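Local coordinates for protein chloride intracellular channel exc-4 (Caenorhabditis elegans, PDB 2YV9) that may insert into membranes to form chloride channels and regulates the size of the excretory canal lumen as the tube grows, at residues A[100-105]-A[111-116]; A[205-208]-A[212-215]; A[179-184]-A[225-230]; A[46-51]-A[231-236]. All blocks are in the same frame, centred on the assembly; numbering follows the deposited sequence.

Interaction 1: residues A[100-105]-A[111-116]; sequences RIFHLA and PLFEKD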
# COMPACT_ATOMS: atom_id res chain seq x y z
N ARG A 100 -2.84 4.10 -11.79
CA ARG A 100 -2.59 5.31 -12.58
C ARG A 100 -1.42 5.07 -13.55
O ARG A 100 -1.46 5.47 -14.73
CB ARG A 100 -2.33 6.52 -11.68
CG ARG A 100 -2.05 7.83 -12.48
CD ARG A 100 -3.21 8.19 -13.45
NE ARG A 100 -2.89 9.48 -14.07
CZ ARG A 100 -3.09 9.78 -15.35
NH1 ARG A 100 -3.63 8.91 -16.19
NH2 ARG A 100 -2.72 10.98 -15.80
N ILE A 101 -0.37 4.40 -13.09
CA ILE A 101 0.80 4.13 -13.95
C ILE A 101 0.40 3.14 -15.04
O ILE A 101 0.81 3.30 -16.20
CB ILE A 101 2.02 3.65 -13.12
CG1 ILE A 101 2.37 4.66 -12.01
CG2 ILE A 101 3.24 3.39 -14.06
CD1 ILE A 101 3.40 4.08 -11.01
N PHE A 102 -0.41 2.14 -14.71
CA PHE A 102 -0.92 1.14 -15.66
C PHE A 102 -1.71 1.84 -16.76
O PHE A 102 -1.58 1.48 -17.95
CB PHE A 102 -1.85 0.19 -14.92
CG PHE A 102 -2.49 -0.87 -15.79
CD1 PHE A 102 -1.96 -2.14 -15.83
CD2 PHE A 102 -3.63 -0.60 -16.52
CE1 PHE A 102 -2.54 -3.14 -16.61
CE2 PHE A 102 -4.19 -1.57 -17.32
CZ PHE A 102 -3.65 -2.85 -17.34
N HIS A 103 -2.53 2.81 -16.37
CA HIS A 103 -3.40 3.54 -17.30
C HIS A 103 -2.53 4.27 -18.30
O HIS A 103 -2.74 4.14 -19.53
CB HIS A 103 -4.31 4.54 -16.59
CG HIS A 103 -5.23 5.27 -17.52
ND1 HIS A 103 -4.82 6.39 -18.22
CD2 HIS A 103 -6.49 5.01 -17.91
CE1 HIS A 103 -5.82 6.79 -18.99
NE2 HIS A 103 -6.84 5.97 -18.83
N LEU A 104 -1.59 5.05 -17.79
CA LEU A 104 -0.68 5.85 -18.60
C LEU A 104 0.16 4.96 -19.53
O LEU A 104 0.33 5.30 -20.71
CB LEU A 104 0.27 6.69 -17.75
CG LEU A 104 -0.32 7.98 -17.15
CD1 LEU A 104 0.59 8.62 -16.12
CD2 LEU A 104 -0.66 9.02 -18.27
N ALA A 105 0.73 3.87 -19.01
CA ALA A 105 1.48 2.90 -19.84
C ALA A 105 0.61 2.45 -21.05
O ALA A 105 1.11 2.35 -22.19
CB ALA A 105 1.95 1.67 -19.00
N PRO A 111 4.84 -1.33 -22.98
CA PRO A 111 4.68 -2.70 -22.53
C PRO A 111 5.20 -2.96 -21.13
O PRO A 111 5.90 -3.96 -20.86
CB PRO A 111 5.56 -3.48 -23.55
CG PRO A 111 6.63 -2.59 -23.80
CD PRO A 111 6.02 -1.20 -23.87
N LEU A 112 4.81 -2.10 -20.21
CA LEU A 112 5.36 -2.14 -18.85
C LEU A 112 4.65 -3.13 -17.94
O LEU A 112 5.25 -3.58 -16.95
CB LEU A 112 5.31 -0.73 -18.28
CG LEU A 112 5.85 -0.44 -16.88
CD1 LEU A 112 7.32 -0.80 -16.71
CD2 LEU A 112 5.63 1.07 -16.53
N PHE A 113 3.39 -3.45 -18.22
CA PHE A 113 2.63 -4.33 -17.35
C PHE A 113 2.18 -5.54 -18.09
O PHE A 113 1.61 -5.44 -19.21
CB PHE A 113 1.40 -3.65 -16.78
CG PHE A 113 1.74 -2.57 -15.81
CD1 PHE A 113 1.94 -2.86 -14.48
CD2 PHE A 113 1.90 -1.28 -16.25
CE1 PHE A 113 2.24 -1.86 -13.60
CE2 PHE A 113 2.22 -0.26 -15.39
CZ PHE A 113 2.40 -0.55 -14.07
N GLU A 114 2.44 -6.68 -17.46
CA GLU A 114 2.01 -8.00 -17.93
C GLU A 114 1.57 -8.83 -16.74
O GLU A 114 1.78 -8.45 -15.59
CB GLU A 114 3.16 -8.70 -18.63
CG GLU A 114 3.68 -8.04 -19.85
CD GLU A 114 2.69 -7.98 -20.97
OE1 GLU A 114 1.67 -8.72 -20.93
OE2 GLU A 114 2.94 -7.18 -21.88
N LYS A 115 0.87 -9.93 -17.01
CA LYS A 115 0.49 -10.89 -15.97
C LYS A 115 1.21 -12.21 -16.20
O LYS A 115 1.22 -12.77 -17.29
CB LYS A 115 -1.02 -11.09 -15.89
CG LYS A 115 -1.74 -10.04 -15.08
CD LYS A 115 -1.47 -10.20 -13.58
CE LYS A 115 -2.12 -9.07 -12.77
NZ LYS A 115 -1.29 -8.66 -11.60
N ASP A 116 1.88 -12.70 -15.16
CA ASP A 116 2.66 -13.91 -15.29
C ASP A 116 2.70 -14.55 -13.92
O ASP A 116 3.38 -14.04 -13.01
CB ASP A 116 4.04 -13.61 -15.78
CG ASP A 116 4.87 -14.86 -15.97
OD1 ASP A 116 4.45 -15.94 -15.51
OD2 ASP A 116 5.95 -14.75 -16.56
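Phe113 reaches back from the linker after helix 94-107 and lays its ring against the turn that carries Ile101, Phe102 and Ala105. With CG anti to its own carbonyl carbon (chi1 -68°), the ring runs in toward the helix backbone: CE2 comes to 3.4 Å from Phe102 CA. Phe102 CB sits over one face of this ring, a CH-pi contact 4.3 Å from the centroid. The two phenylalanine rings meet obliquely, planes 50° apart, with Phe102 CD1 3.7 Å from Phe113 CG. Around the rest of Phe113, Ala105 CB lies at the edge near the ring plane, 4.0 Å from CD2, and Ile101 CG2 approaches CE2 and CZ at 4.0 Å. Leu112 packs beside it, CD2 4.1 Å from Ile101 CG2. No hydrogen bond crosses the contact. A serine in place of Phe113 would probably open a gap beside Ala105 and Ile101 and deprive Phe102 CB of its aromatic face. Glu46 of helix 38-52 also borders Phe113, and Ile101 reaches Phe43 and Leu50 of that helix. The arrangement is that of the interdomain linker of the GST fold, folded back on the last helix of the thioredoxin-like domain.

Interaction 2: residues A[205-208]-A[212-215]; sequences IGLS and FDIP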
# COMPACT_ATOMS: atom_id res chain seq x y z
N ILE A 205 22.66 -7.40 1.52
CA ILE A 205 22.45 -7.93 2.89
C ILE A 205 23.21 -9.25 3.06
O ILE A 205 23.81 -9.54 4.09
CB ILE A 205 20.97 -8.09 3.22
CG1 ILE A 205 20.30 -6.72 3.26
CG2 ILE A 205 20.74 -8.84 4.58
CD1 ILE A 205 20.98 -5.72 4.24
N GLY A 206 23.22 -10.09 2.02
CA GLY A 206 24.07 -11.27 2.08
C GLY A 206 25.53 -11.01 2.37
O GLY A 206 26.13 -11.63 3.30
N LEU A 207 26.14 -10.10 1.61
CA LEU A 207 27.59 -9.82 1.78
C LEU A 207 27.81 -9.13 3.11
O LEU A 207 28.80 -9.41 3.79
CB LEU A 207 28.19 -8.99 0.65
CG LEU A 207 28.34 -9.79 -0.67
CD1 LEU A 207 29.03 -8.91 -1.68
CD2 LEU A 207 29.12 -11.08 -0.47
N SER A 208 26.90 -8.24 3.50
CA SER A 208 27.22 -7.35 4.63
C SER A 208 26.87 -7.90 6.01
O SER A 208 27.62 -7.68 6.99
CB SER A 208 26.57 -6.00 4.46
OG SER A 208 25.16 -6.11 4.55
N PHE A 212 27.03 -14.47 2.84
CA PHE A 212 26.88 -15.22 1.61
C PHE A 212 26.68 -14.27 0.43
O PHE A 212 26.24 -13.14 0.60
CB PHE A 212 25.74 -16.25 1.72
CG PHE A 212 24.35 -15.66 1.60
CD1 PHE A 212 23.72 -15.55 0.36
CD2 PHE A 212 23.66 -15.22 2.73
CE1 PHE A 212 22.46 -15.02 0.22
CE2 PHE A 212 22.39 -14.68 2.61
CZ PHE A 212 21.77 -14.60 1.36
N ASP A 213 27.05 -14.75 -0.76
CA ASP A 213 26.77 -14.04 -2.01
C ASP A 213 25.77 -14.90 -2.79
O ASP A 213 25.52 -16.08 -2.47
CB ASP A 213 28.05 -13.89 -2.83
CG ASP A 213 28.00 -12.70 -3.80
OD1 ASP A 213 26.98 -12.01 -3.91
OD2 ASP A 213 29.06 -12.44 -4.42
N ILE A 214 25.19 -14.27 -3.80
CA ILE A 214 24.25 -14.96 -4.68
C ILE A 214 25.16 -15.93 -5.45
O ILE A 214 26.18 -15.50 -5.95
CB ILE A 214 23.54 -13.95 -5.61
CG1 ILE A 214 22.53 -13.07 -4.86
CG2 ILE A 214 22.86 -14.68 -6.80
CD1 ILE A 214 22.00 -11.96 -5.67
N PRO A 215 24.85 -17.25 -5.46
CA PRO A 215 25.85 -18.18 -6.00
C PRO A 215 26.40 -17.83 -7.37
O PRO A 215 25.63 -17.49 -8.28
CB PRO A 215 25.12 -19.51 -5.99
CG PRO A 215 24.14 -19.40 -4.83
CD PRO A 215 23.71 -17.96 -4.86
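The C-terminal part of helix 190-210, in the all-helical domain of the GST fold, is met here by the chain that leaves it, which turns back so that Phe212 and Asp213 touch Gly206 and Leu207 and then moves away; the helix backbone has a wider pi-type turn at 206-208. One backbone hydrogen bond joins the two, Phe212 N to Gly206 O at 3.0 Å and nearly straight (170° at the hydrogen), although the donor stands well above the carbonyl plane. Gly206 has no side chain, and its CA meets the face of the Phe212 ring directly, a CH-pi contact 4.0 Å from the centroid and 17° off the ring normal. Phe212 CG lies between the backbone N and the carbonyl carbon (chi1 77°), which swings the ring back over the glycine even though its CB starts out away from the helix. The ring also meets Tyr161 edge-to-face. Further out, Leu207 CD2 lies against the aliphatic root of Asp213, 3.8 Å from CB, the two side chains running obliquely to one another. The main polar partners of the carboxylate lie outside the two segments: OD1 forms a salt bridge with Arg203 and OD2 a hydrogen bond with His216; within its own segment OD1 also accepts a weak hydrogen bond from Ile214 N. The chemistry thus implies a close fit to bare backbone, with one backbone hydrogen bond holding the turn and the Asp213 charge probably balanced by Arg203.

Interaction 3: residues A[179-184]-A[225-230]; sequences KSRYLL and ILTAYR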
# COMPACT_ATOMS: atom_id res chain seq x y z
N LYS A 179 15.85 -16.97 -22.22
CA LYS A 179 16.89 -16.25 -22.95
C LYS A 179 16.63 -14.75 -23.16
O LYS A 179 17.20 -14.12 -24.05
CB LYS A 179 17.17 -16.96 -24.29
CG LYS A 179 17.43 -18.43 -24.07
CD LYS A 179 17.82 -19.18 -25.33
CE LYS A 179 18.44 -20.53 -24.98
NZ LYS A 179 17.56 -21.39 -24.12
N SER A 180 15.84 -14.17 -22.25
CA SER A 180 15.43 -12.77 -22.28
C SER A 180 16.30 -11.84 -21.44
O SER A 180 16.93 -12.28 -20.49
CB SER A 180 13.98 -12.66 -21.76
OG SER A 180 13.82 -13.32 -20.56
N ARG A 181 16.37 -10.58 -21.86
CA ARG A 181 17.14 -9.54 -21.18
C ARG A 181 16.52 -9.24 -19.82
O ARG A 181 17.25 -9.11 -18.78
CB ARG A 181 17.08 -8.25 -22.00
CG ARG A 181 17.84 -7.09 -21.41
CD ARG A 181 19.27 -7.12 -21.90
NE ARG A 181 19.34 -6.68 -23.29
CZ ARG A 181 20.33 -6.95 -24.14
NH1 ARG A 181 21.39 -7.68 -23.77
NH2 ARG A 181 20.26 -6.49 -25.39
N TYR A 182 15.21 -9.02 -19.87
CA TYR A 182 14.40 -8.84 -18.66
C TYR A 182 13.68 -10.16 -18.35
O TYR A 182 13.86 -11.14 -19.07
CB TYR A 182 13.48 -7.59 -18.80
CG TYR A 182 14.30 -6.28 -18.87
CD1 TYR A 182 14.75 -5.65 -17.70
CD2 TYR A 182 14.66 -5.72 -20.08
CE1 TYR A 182 15.52 -4.50 -17.74
CE2 TYR A 182 15.44 -4.56 -20.14
CZ TYR A 182 15.87 -3.95 -18.95
OH TYR A 182 16.63 -2.80 -18.97
N LEU A 183 12.90 -10.23 -17.27
CA LEU A 183 12.36 -11.46 -16.79
C LEU A 183 11.38 -12.06 -17.77
O LEU A 183 11.34 -13.28 -17.92
CB LEU A 183 11.69 -11.28 -15.41
CG LEU A 183 11.32 -12.50 -14.60
CD1 LEU A 183 12.52 -13.35 -14.26
CD2 LEU A 183 10.60 -12.08 -13.32
N LEU A 184 10.60 -11.22 -18.43
CA LEU A 184 9.56 -11.70 -19.37
C LEU A 184 9.83 -11.51 -20.84
O LEU A 184 9.07 -12.02 -21.69
CB LEU A 184 8.26 -10.99 -19.07
CG LEU A 184 7.39 -11.58 -17.98
CD1 LEU A 184 8.12 -11.76 -16.64
CD2 LEU A 184 6.11 -10.72 -17.88
N ILE A 225 21.12 -9.51 -13.11
CA ILE A 225 21.55 -8.48 -12.13
C ILE A 225 22.40 -7.42 -12.87
O ILE A 225 22.26 -6.20 -12.68
CB ILE A 225 22.30 -9.14 -10.97
CG1 ILE A 225 21.31 -10.00 -10.15
CG2 ILE A 225 22.99 -8.05 -10.08
CD1 ILE A 225 21.95 -11.01 -9.23
N LEU A 226 23.31 -7.87 -13.72
CA LEU A 226 24.05 -6.93 -14.57
C LEU A 226 23.13 -6.04 -15.40
O LEU A 226 23.33 -4.85 -15.46
CB LEU A 226 25.01 -7.69 -15.47
CG LEU A 226 25.90 -6.84 -16.39
CD1 LEU A 226 26.62 -5.66 -15.73
CD2 LEU A 226 26.92 -7.80 -17.13
N THR A 227 22.10 -6.63 -15.99
CA THR A 227 21.08 -5.86 -16.68
C THR A 227 20.52 -4.79 -15.74
O THR A 227 20.40 -3.66 -16.12
CB THR A 227 20.02 -6.77 -17.28
OG1 THR A 227 20.69 -7.60 -18.26
CG2 THR A 227 18.94 -5.97 -17.92
N ALA A 228 20.23 -5.16 -14.50
CA ALA A 228 19.73 -4.17 -13.53
C ALA A 228 20.67 -2.96 -13.40
O ALA A 228 20.26 -1.80 -13.41
CB ALA A 228 19.59 -4.84 -12.15
N TYR A 229 21.92 -3.28 -13.20
CA TYR A 229 22.99 -2.32 -12.95
C TYR A 229 23.32 -1.52 -14.21
O TYR A 229 24.16 -0.62 -14.12
CB TYR A 229 24.23 -3.07 -12.45
CG TYR A 229 24.06 -3.81 -11.15
CD1 TYR A 229 23.02 -3.50 -10.25
CD2 TYR A 229 25.03 -4.71 -10.71
CE1 TYR A 229 22.92 -4.17 -9.00
CE2 TYR A 229 24.93 -5.34 -9.47
CZ TYR A 229 23.86 -5.06 -8.64
OH TYR A 229 23.77 -5.68 -7.41
N ARG A 230 22.69 -1.87 -15.34
CA ARG A 230 22.77 -1.07 -16.59
C ARG A 230 21.43 -0.42 -17.02
O ARG A 230 21.35 0.20 -18.10
CB ARG A 230 23.36 -1.92 -17.75
CG ARG A 230 24.78 -2.41 -17.54
CD ARG A 230 25.16 -3.40 -18.65
NE ARG A 230 26.53 -3.88 -18.59
CZ ARG A 230 27.07 -4.74 -19.46
NH1 ARG A 230 26.34 -5.23 -20.45
NH2 ARG A 230 28.34 -5.11 -19.32
O HOH W 1 19.78 -10.37 -18.57
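The Tyr182 ring receives the Thr227 methyl on one face: CG2 stands 3.7 Å above the plane, displaced toward the rim beside CE1 and CZ. Its distance to the ring centroid is 4.1 Å, in a CH-pi contact inclined 26° from the normal. This is surface packing within the helical C-terminal domain of the GST fold, where the loop between helices 155-178 and 190-210 meets the last part of helix 219-228. Thr227 CG2 is anti to its backbone N and points into the angle between Tyr182 and Arg181, whereas OG1 turns beside the backbone N and hydrogen-bonds to Ala223 within its own helix. The aliphatic part of Arg181 crosses the threonine at about a right angle, bringing CG to 3.8 Å from Thr227 CG2. Bends at chi2 and chi3 carry the guanidinium on toward the Arg230 side, but the charged groups stay apart, with NH1 of Arg181 6.4 Å from NH1 of Arg230; two like charges at this spacing would tend to repel each other weakly. At the far end of the tyrosine, OH hydrogen-bonds with Thr231, whose OG1 is also bonded to Thr227 O. The loop is braced internally as well: Ser180 OG donates to Tyr182 O at 2.6 Å, almost in line with the carbonyl bond. No direct hydrogen bond joins the two segments. A single water bridges them instead, donating to Arg181 O at 2.8 Å and to Thr227 OG1 at 2.9 Å.

Interaction 4: residues A[46-51]-A[231-236]; sequences ELYALY and TAAFIE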
# COMPACT_ATOMS: atom_id res chain seq x y z
N GLU A 46 9.00 2.22 -12.34
CA GLU A 46 7.92 2.36 -13.33
C GLU A 46 7.79 3.82 -13.81
O GLU A 46 7.66 4.12 -15.03
CB GLU A 46 6.62 1.83 -12.74
CG GLU A 46 6.63 0.31 -12.51
CD GLU A 46 5.41 -0.21 -11.77
OE1 GLU A 46 4.50 0.61 -11.45
OE2 GLU A 46 5.36 -1.42 -11.54
N LEU A 47 7.75 4.75 -12.88
CA LEU A 47 7.74 6.17 -13.26
C LEU A 47 8.94 6.56 -14.14
O LEU A 47 8.76 7.34 -15.09
CB LEU A 47 7.67 7.07 -12.03
CG LEU A 47 6.27 6.96 -11.39
CD1 LEU A 47 6.26 7.66 -10.00
CD2 LEU A 47 5.16 7.52 -12.20
N TYR A 48 10.11 6.03 -13.86
CA TYR A 48 11.31 6.33 -14.65
C TYR A 48 11.13 5.82 -16.08
O TYR A 48 11.49 6.50 -17.04
CB TYR A 48 12.60 5.73 -14.04
CG TYR A 48 13.83 6.45 -14.56
CD1 TYR A 48 14.42 7.48 -13.83
CD2 TYR A 48 14.37 6.12 -15.79
CE1 TYR A 48 15.51 8.16 -14.33
CE2 TYR A 48 15.47 6.79 -16.29
CZ TYR A 48 16.04 7.81 -15.56
OH TYR A 48 17.17 8.48 -16.06
N ALA A 49 10.54 4.64 -16.23
CA ALA A 49 10.26 4.10 -17.57
C ALA A 49 9.46 5.12 -18.39
O ALA A 49 9.75 5.38 -19.57
CB ALA A 49 9.49 2.77 -17.52
N LEU A 50 8.45 5.70 -17.77
CA LEU A 50 7.56 6.69 -18.43
C LEU A 50 8.23 8.04 -18.66
O LEU A 50 8.09 8.64 -19.75
CB LEU A 50 6.25 6.89 -17.68
CG LEU A 50 5.35 5.70 -17.38
CD1 LEU A 50 4.15 6.15 -16.58
CD2 LEU A 50 4.90 5.07 -18.69
N TYR A 51 8.89 8.54 -17.63
CA TYR A 51 9.81 9.69 -17.68
C TYR A 51 10.79 9.63 -18.87
O TYR A 51 10.87 10.57 -19.66
CB TYR A 51 10.61 9.79 -16.39
CG TYR A 51 11.70 10.81 -16.43
CD1 TYR A 51 11.41 12.17 -16.36
CD2 TYR A 51 13.03 10.42 -16.54
CE1 TYR A 51 12.43 13.13 -16.39
CE2 TYR A 51 14.06 11.37 -16.60
CZ TYR A 51 13.75 12.72 -16.51
OH TYR A 51 14.78 13.65 -16.57
N THR A 231 20.37 -0.57 -16.20
CA THR A 231 19.05 -0.04 -16.48
C THR A 231 18.91 1.25 -15.66
O THR A 231 18.91 1.22 -14.43
CB THR A 231 18.01 -1.04 -16.02
OG1 THR A 231 18.15 -2.27 -16.76
CG2 THR A 231 16.59 -0.50 -16.17
N ALA A 232 18.83 2.39 -16.33
CA ALA A 232 18.76 3.66 -15.68
C ALA A 232 17.63 3.68 -14.65
O ALA A 232 17.83 4.19 -13.56
CB ALA A 232 18.59 4.82 -16.72
N ALA A 233 16.47 3.11 -14.97
CA ALA A 233 15.32 3.08 -13.99
C ALA A 233 15.74 2.48 -12.65
O ALA A 233 15.33 2.95 -11.58
CB ALA A 233 14.15 2.30 -14.56
N PHE A 234 16.53 1.43 -12.71
CA PHE A 234 17.04 0.81 -11.50
C PHE A 234 18.09 1.68 -10.80
O PHE A 234 18.04 1.93 -9.56
CB PHE A 234 17.60 -0.58 -11.80
CG PHE A 234 18.23 -1.22 -10.59
CD1 PHE A 234 17.42 -1.85 -9.64
CD2 PHE A 234 19.60 -1.07 -10.32
CE1 PHE A 234 17.97 -2.38 -8.52
CE2 PHE A 234 20.15 -1.63 -9.15
CZ PHE A 234 19.30 -2.28 -8.25
N ILE A 235 19.07 2.13 -11.59
CA ILE A 235 20.20 2.84 -11.04
C ILE A 235 19.72 4.10 -10.33
O ILE A 235 20.14 4.38 -9.18
CB ILE A 235 21.22 3.20 -12.12
CG1 ILE A 235 21.80 1.93 -12.76
CG2 ILE A 235 22.35 4.06 -11.53
CD1 ILE A 235 22.55 2.24 -14.09
N GLU A 236 18.84 4.85 -10.99
CA GLU A 236 18.43 6.16 -10.44
C GLU A 236 17.63 6.02 -9.14
O GLU A 236 17.67 6.91 -8.28
CB GLU A 236 17.64 6.96 -11.48
CG GLU A 236 18.54 7.46 -12.64
CD GLU A 236 19.79 8.16 -12.16
OE1 GLU A 236 19.64 9.15 -11.42
OE2 GLU A 236 20.91 7.71 -12.51
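Helices 46-51 and 232-236 cross with their N-to-C directions 126° apart and their axes 8.7 Å from each other at closest approach, Tyr48 and Ala233 bringing their CA atoms to 5.2 Å. Tyr48 carries the contact. Its CG is anti to the backbone N (chi1 -159°), which extends the ring across the opposing helix. At its root Tyr48 CB touches Ala233 CB at 3.8 Å, and CD2 lies 3.7 Å from Ala233 CA. Farther along, Tyr48 CE2 meets Ala232 CB at 3.7 Å, with Ala232 C over one face of the ring. Glu236 approaches the CE1 side obliquely through its aliphatic part, CG coming to 3.5 Å from Tyr48 CE1. The opposite face of the ring is occupied by Tyr51 CD2, one turn on in the same helix and 4.0 Å above the plane, so the tyrosine is held between its own helix and the partner. Replacing Tyr48 by an alanine would probably open a gap over Ala232 and Ala233 and leave the Glu236 methylenes without their aromatic neighbour. Met188 packs on both Ala49 and Ala233, continuing this interface between the N-terminal thioredoxin-like domain and the helical domain. No hydrogen bond or salt bridge spans the two segments. The chemistry is therefore mainly apolar, consistent with an interface that could part if helix 38-52, predicted to become transmembrane, leaves for the membrane.

Interactions 1 and 4 work on the two sides of helix 38-52: Phe113 CZ lies 3.6 Å from Glu46 OE1 and Ile101 CG2 3.9 Å from Leu50 CD1, while Tyr48 faces the helical domain. Interaction 3 continues from interaction 4 through the 2.7 Å probable hydrogen bond between Tyr182 OH and Thr231 OG1, and meets interaction 1 where Leu184 CD2 packs on Glu114 CB. Interaction 2 lies across the chain's centre from interactions 1 and 4, its centre about 32 Å from that of interaction 1; it touches interaction 3 where Ile214 CD1 packs on Ile225 CD1 at 3.7 Å. The bound calcium ion is about 11 Å from the Ile101 side chain; Gln78, Pro80 and Thr92 form its site.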